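Local coordinates for putative hydrogenase expression/formation protein hupG (Rhodopseudomonas palustris, PDB 2QSI) that is of unknown function but, as a thioredoxin-like member of the HupG/HyaE family, probably takes part in hydrogenase expression or formation, at residues 41-44 against 45-48; 107-110 against 111-115. All blocks are in the same frame, centred on the assembly; numbering follows the deposited sequence. Where two conformers were deposited one is given.

Within one chain the two contacts lie far apart, on opposite sides of its centre: their own centres are 55 Å from each other and their nearest atoms about 43 Å. Contact 1 shapes the loop between strand 35-40 and helix 50-62, and its G42, R46 and F47 line a pocket that holds a dithiothreitol molecule, probably from the crystallisation liquor. Contact 2 caps helix 111-126, just past strand 92-106. The dimer brings contact 1 of each subunit to contact 2 of the other: F47 packs on K107 of the second subunit, and K107 in turn packs on V89 of the second subunit, another pocket residue. W111 and Y114 also reach L60 and L53 of that subunit, an arrangement consistent with an exchanged C-terminal arm.

Contact 1: 41-44 against 45-48; sequences RGDA and VRFP
D43 holds the turn together through both its side chain and its backbone. Its OD2 accepts from R46 N at 3.0 Å, on the anti side and 24° out of the carboxylate plane, and more weakly from V45 N at 2.9 Å. With CG anti to the D43 backbone N (chi1 174°), the carboxylate reaches forward over these two amides. The D43 carbonyl O takes a third bond, from F47 N at 2.7 Å. Together these bonds make an Asx motif, a single helix-like turn in the loop that probably corresponds to the one carrying the CXXC motif in thioredoxins; no cysteine stands between R41 and P48. The A44 O would meet the next amide, but P48 has no N-H, and its CB packs 3.2 Å from A44 O. F47 turns its ring edge to D43 O, and its CD2 lies 3.9 Å from G42 CA. A CB on G42 would collide with that CD2 and with the R41 carbonyl O. Beside the ring, F47 CE2 lies 3.7 Å above the centre of the R46 guanidinium plane, and R46 NH1 hydrogen-bonds to the dithiothreitol. R41 turns the other way, to a salt bridge with E72.

Contact 2: 107-110 against 111-115; sequences KIQD and WSSYL
D110 OD1 grips two donors at the start of helix 111-126: S113 N at 2.9 Å, nearly along the C-O axis, and the hydroxyl S112 OG at 2.7 Å, which comes from above the carboxylate plane. The D110 CG lies between its own backbone N and carbonyl carbon (chi1 49°), which turns the carboxylate forward to the first turn of the helix. Two donors probably hold OD1 fixed, and a negative group here would probably suit the positive end of the helix dipole. One residue earlier, Q109 OE1 accepts from S113 OG in the carbonyl plane at 2.8 Å, but S113 is modelled in two conformers, so this bond is doubtful; Q109 NE2 is held by A106 O. D110 is the N-cap, its capping bond being the one from S113 N, and its carbonyl O accepts the first backbone bond of the helix, from Y114 N 3.1 Å away. The Y114 side chain swings back along the incoming loop until its OH accepts from Q109 N at 3.2 Å and donates to a water, 2.7 Å away in the ring plane, which donates on to K107 O. Over one ring face Q109 CB makes a CH-pi contact, 4.1 Å from the centroid, and I108 CD1 touches the OH. A phenylalanine in place of Y114 would probably leave Q109 N without its acceptor and break the water link to K107 O. Farther out, L115 CD1 lies over one face of the W111 ring, while helix 50-62 of the second subunit brings L53 against Y114 and L60 against W111.

Contact 1: 41-44 against 45-48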
loop_
_atom_site.group_PDB
_atom_site.type_symbol
_atom_site.label_atom_id
_atom_site.label_comp_id
_atom_site.label_asym_id
_atom_site.label_seq_id
_atom_site.Cartn_x
_atom_site.Cartn_y
_atom_site.Cartn_z
ATOM N N ARG A 41 -14.048 -15.684 -4.469
ATOM C CA ARG A 41 -15.075 -16.697 -4.307
ATOM C C ARG A 41 -14.914 -17.810 -5.323
ATOM O O ARG A 41 -14.471 -18.901 -4.984
ATOM C CB ARG A 41 -16.486 -16.050 -4.408
ATOM C CG ARG A 41 -17.612 -17.069 -4.238
ATOM C CD ARG A 41 -18.968 -16.513 -4.639
ATOM N NE ARG A 41 -19.502 -15.497 -3.723
ATOM C CZ ARG A 41 -20.254 -15.726 -2.641
ATOM N NH1 ARG A 41 -20.619 -16.957 -2.296
ATOM N NH2 ARG A 41 -20.676 -14.684 -1.942
ATOM N N GLY A 42 -15.238 -17.513 -6.581
ATOM C CA GLY A 42 -15.259 -18.512 -7.621
ATOM C C GLY A 42 -16.635 -19.025 -8.008
ATOM O O GLY A 42 -17.627 -18.870 -7.288
ATOM N N ASP A 43 -16.676 -19.682 -9.153
ATOM C CA ASP A 43 -17.912 -20.288 -9.661
ATOM C C ASP A 43 -18.509 -21.283 -8.671
ATOM O O ASP A 43 -17.775 -22.031 -8.025
ATOM C CB ASP A 43 -17.599 -21.003 -10.986
ATOM C CG ASP A 43 -18.768 -21.769 -11.506
ATOM O OD1 ASP A 43 -19.726 -21.116 -11.975
ATOM O OD2 ASP A 43 -18.726 -23.014 -11.438
ATOM N N ALA A 44 -19.844 -21.274 -8.557
ATOM C CA ALA A 44 -20.610 -22.100 -7.594
ATOM C C ALA A 44 -20.517 -23.594 -7.897
ATOM O O ALA A 44 -20.647 -24.393 -6.991
ATOM C CB ALA A 44 -22.094 -21.696 -7.607
ATOM N N VAL A 45 -20.335 -23.959 -9.158
ATOM C CA VAL A 45 -20.255 -25.380 -9.563
ATOM C C VAL A 45 -18.859 -25.930 -9.260
ATOM O O VAL A 45 -18.719 -27.008 -8.701
ATOM C CB VAL A 45 -20.610 -25.586 -11.073
ATOM C CG1 VAL A 45 -20.702 -27.093 -11.405
ATOM C CG2 VAL A 45 -21.938 -24.901 -11.421
ATOM N N ARG A 46 -17.832 -25.156 -9.595
ATOM C CA ARG A 46 -16.464 -25.557 -9.314
ATOM C C ARG A 46 -16.065 -25.413 -7.857
ATOM O O ARG A 46 -15.303 -26.247 -7.350
ATOM C CB ARG A 46 -15.490 -24.764 -10.155
ATOM C CG ARG A 46 -15.590 -24.981 -11.634
ATOM C CD ARG A 46 -14.661 -23.993 -12.346
ATOM N NE ARG A 46 -13.264 -24.382 -12.173
ATOM C CZ ARG A 46 -12.218 -23.570 -12.317
ATOM N NH1 ARG A 46 -12.390 -22.287 -12.628
ATOM N NH2 ARG A 46 -10.985 -24.053 -12.144
ATOM N N PHE A 47 -16.569 -24.354 -7.195
ATOM C CA PHE A 47 -16.194 -23.998 -5.816
ATOM C C PHE A 47 -17.432 -23.722 -4.927
ATOM O O PHE A 47 -17.590 -22.624 -4.335
ATOM C CB PHE A 47 -15.315 -22.748 -5.836
ATOM C CG PHE A 47 -14.129 -22.855 -6.753
ATOM C CD1 PHE A 47 -13.013 -23.590 -6.388
ATOM C CD2 PHE A 47 -14.121 -22.227 -7.982
ATOM C CE1 PHE A 47 -11.913 -23.684 -7.236
ATOM C CE2 PHE A 47 -13.025 -22.346 -8.838
ATOM C CZ PHE A 47 -11.930 -23.057 -8.451
ATOM N N PRO A 48 -18.298 -24.724 -4.793
ATOM C CA PRO A 48 -19.528 -24.482 -4.024
ATOM C C PRO A 48 -19.236 -24.146 -2.549
ATOM O O PRO A 48 -19.960 -23.357 -1.926
ATOM C CB PRO A 48 -20.293 -25.805 -4.155
ATOM C CG PRO A 48 -19.281 -26.812 -4.456
ATOM C CD PRO A 48 -18.222 -26.119 -5.289
#

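Contact 2: 107-110 against 111-115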
loop_
_atom_site.group_PDB
_atom_site.type_symbol
_atom_site.label_atom_id
_atom_site.label_comp_id
_atom_site.label_asym_id
_atom_site.label_seq_id
_atom_site.Cartn_x
_atom_site.Cartn_y
_atom_site.Cartn_z
ATOM N N LYS A 107 9.601 21.737 1.277
ATOM C CA LYS A 107 10.597 22.799 1.198
ATOM C C LYS A 107 12.000 22.260 1.464
ATOM O O LYS A 107 12.165 21.107 1.865
ATOM C CB LYS A 107 10.269 23.918 2.189
ATOM C CG LYS A 107 8.891 24.530 1.998
ATOM C CD LYS A 107 8.835 25.946 2.547
ATOM C CE LYS A 107 8.426 25.956 4.011
ATOM N NZ LYS A 107 8.153 27.335 4.502
ATOM N N ILE A 108 13.004 23.099 1.236
ATOM C CA ILE A 108 14.393 22.655 1.261
ATOM C C ILE A 108 14.961 22.697 2.675
ATOM O O ILE A 108 14.967 23.745 3.321
ATOM C CB ILE A 108 15.276 23.516 0.338
ATOM C CG1 ILE A 108 16.684 22.926 0.245
ATOM C CG2 ILE A 108 15.327 24.952 0.837
ATOM C CD1 ILE A 108 16.710 21.468 -0.158
ATOM N N GLN A 109 15.437 21.551 3.151
ATOM C CA GLN A 109 15.904 21.427 4.528
ATOM C C GLN A 109 17.387 21.019 4.567
ATOM O O GLN A 109 17.960 20.717 3.534
ATOM C CB GLN A 109 15.006 20.415 5.240
ATOM C CG GLN A 109 13.524 20.936 5.243
ATOM C CD GLN A 109 12.589 20.125 6.096
ATOM O OE1 GLN A 109 13.009 19.480 7.072
ATOM N NE2 GLN A 109 11.282 20.187 5.770
ATOM N N ASP A 110 18.024 21.062 5.736
ATOM C CA ASP A 110 19.425 20.613 5.818
ATOM C C ASP A 110 19.512 19.083 5.948
ATOM O O ASP A 110 18.556 18.431 6.326
ATOM C CB ASP A 110 20.191 21.263 6.942
ATOM C CG ASP A 110 19.472 21.207 8.246
ATOM O OD1 ASP A 110 19.280 20.081 8.747
ATOM O OD2 ASP A 110 19.156 22.304 8.784
ATOM N N TRP A 111 20.683 18.556 5.624
ATOM C CA TRP A 111 20.963 17.104 5.582
ATOM C C TRP A 111 20.565 16.409 6.887
ATOM O O TRP A 111 19.923 15.344 6.875
ATOM C CB TRP A 111 22.469 16.938 5.381
ATOM C CG TRP A 111 23.000 15.554 5.469
ATOM C CD1 TRP A 111 23.915 15.093 6.361
ATOM C CD2 TRP A 111 22.725 14.472 4.574
ATOM N NE1 TRP A 111 24.219 13.788 6.093
ATOM C CE2 TRP A 111 23.480 13.366 5.018
ATOM C CE3 TRP A 111 21.876 14.311 3.460
ATOM C CZ2 TRP A 111 23.439 12.124 4.369
ATOM C CZ3 TRP A 111 21.833 13.067 2.829
ATOM C CH2 TRP A 111 22.606 11.996 3.282
ATOM N N SER A 112 20.962 17.029 8.009
ATOM C CA SER A 112 20.668 16.456 9.332
ATOM C C SER A 112 19.158 16.293 9.584
ATOM O O SER A 112 18.722 15.276 10.185
ATOM C CB SER A 112 21.306 17.296 10.460
ATOM O OG SER A 112 20.782 18.620 10.473
ATOM N N SER A 113 18.393 17.311 9.181
ATOM C CA SER A 113 16.939 17.301 9.293
ATOM C C SER A 113 16.313 16.192 8.427
ATOM O O SER A 113 15.393 15.479 8.878
ATOM C CB SER A 113 16.377 18.682 8.907
ATOM O OG SER A 113 14.965 18.701 8.977
ATOM N N TYR A 114 16.807 16.035 7.188
ATOM C CA TYR A 114 16.294 14.924 6.346
ATOM C C TYR A 114 16.527 13.587 7.033
ATOM O O TYR A 114 15.622 12.758 7.144
ATOM C CB TYR A 114 16.932 14.910 4.956
ATOM C CG TYR A 114 16.354 15.954 4.038
ATOM C CD1 TYR A 114 15.003 15.888 3.636
ATOM C CD2 TYR A 114 17.113 17.023 3.608
ATOM C CE1 TYR A 114 14.451 16.865 2.810
ATOM C CE2 TYR A 114 16.570 18.011 2.808
ATOM C CZ TYR A 114 15.236 17.935 2.410
ATOM O OH TYR A 114 14.706 18.906 1.597
ATOM N N LEU A 115 17.744 13.384 7.512
ATOM C CA LEU A 115 18.100 12.101 8.160
ATOM C C LEU A 115 17.275 11.859 9.421
ATOM O O LEU A 115 16.787 10.743 9.634
ATOM C CB LEU A 115 19.586 12.047 8.498
ATOM C CG LEU A 115 20.581 12.070 7.325
ATOM C CD1 LEU A 115 21.986 12.138 7.880
ATOM C CD2 LEU A 115 20.419 10.892 6.326
HETATM O O HOH W 1 12.034 18.742 1.137
#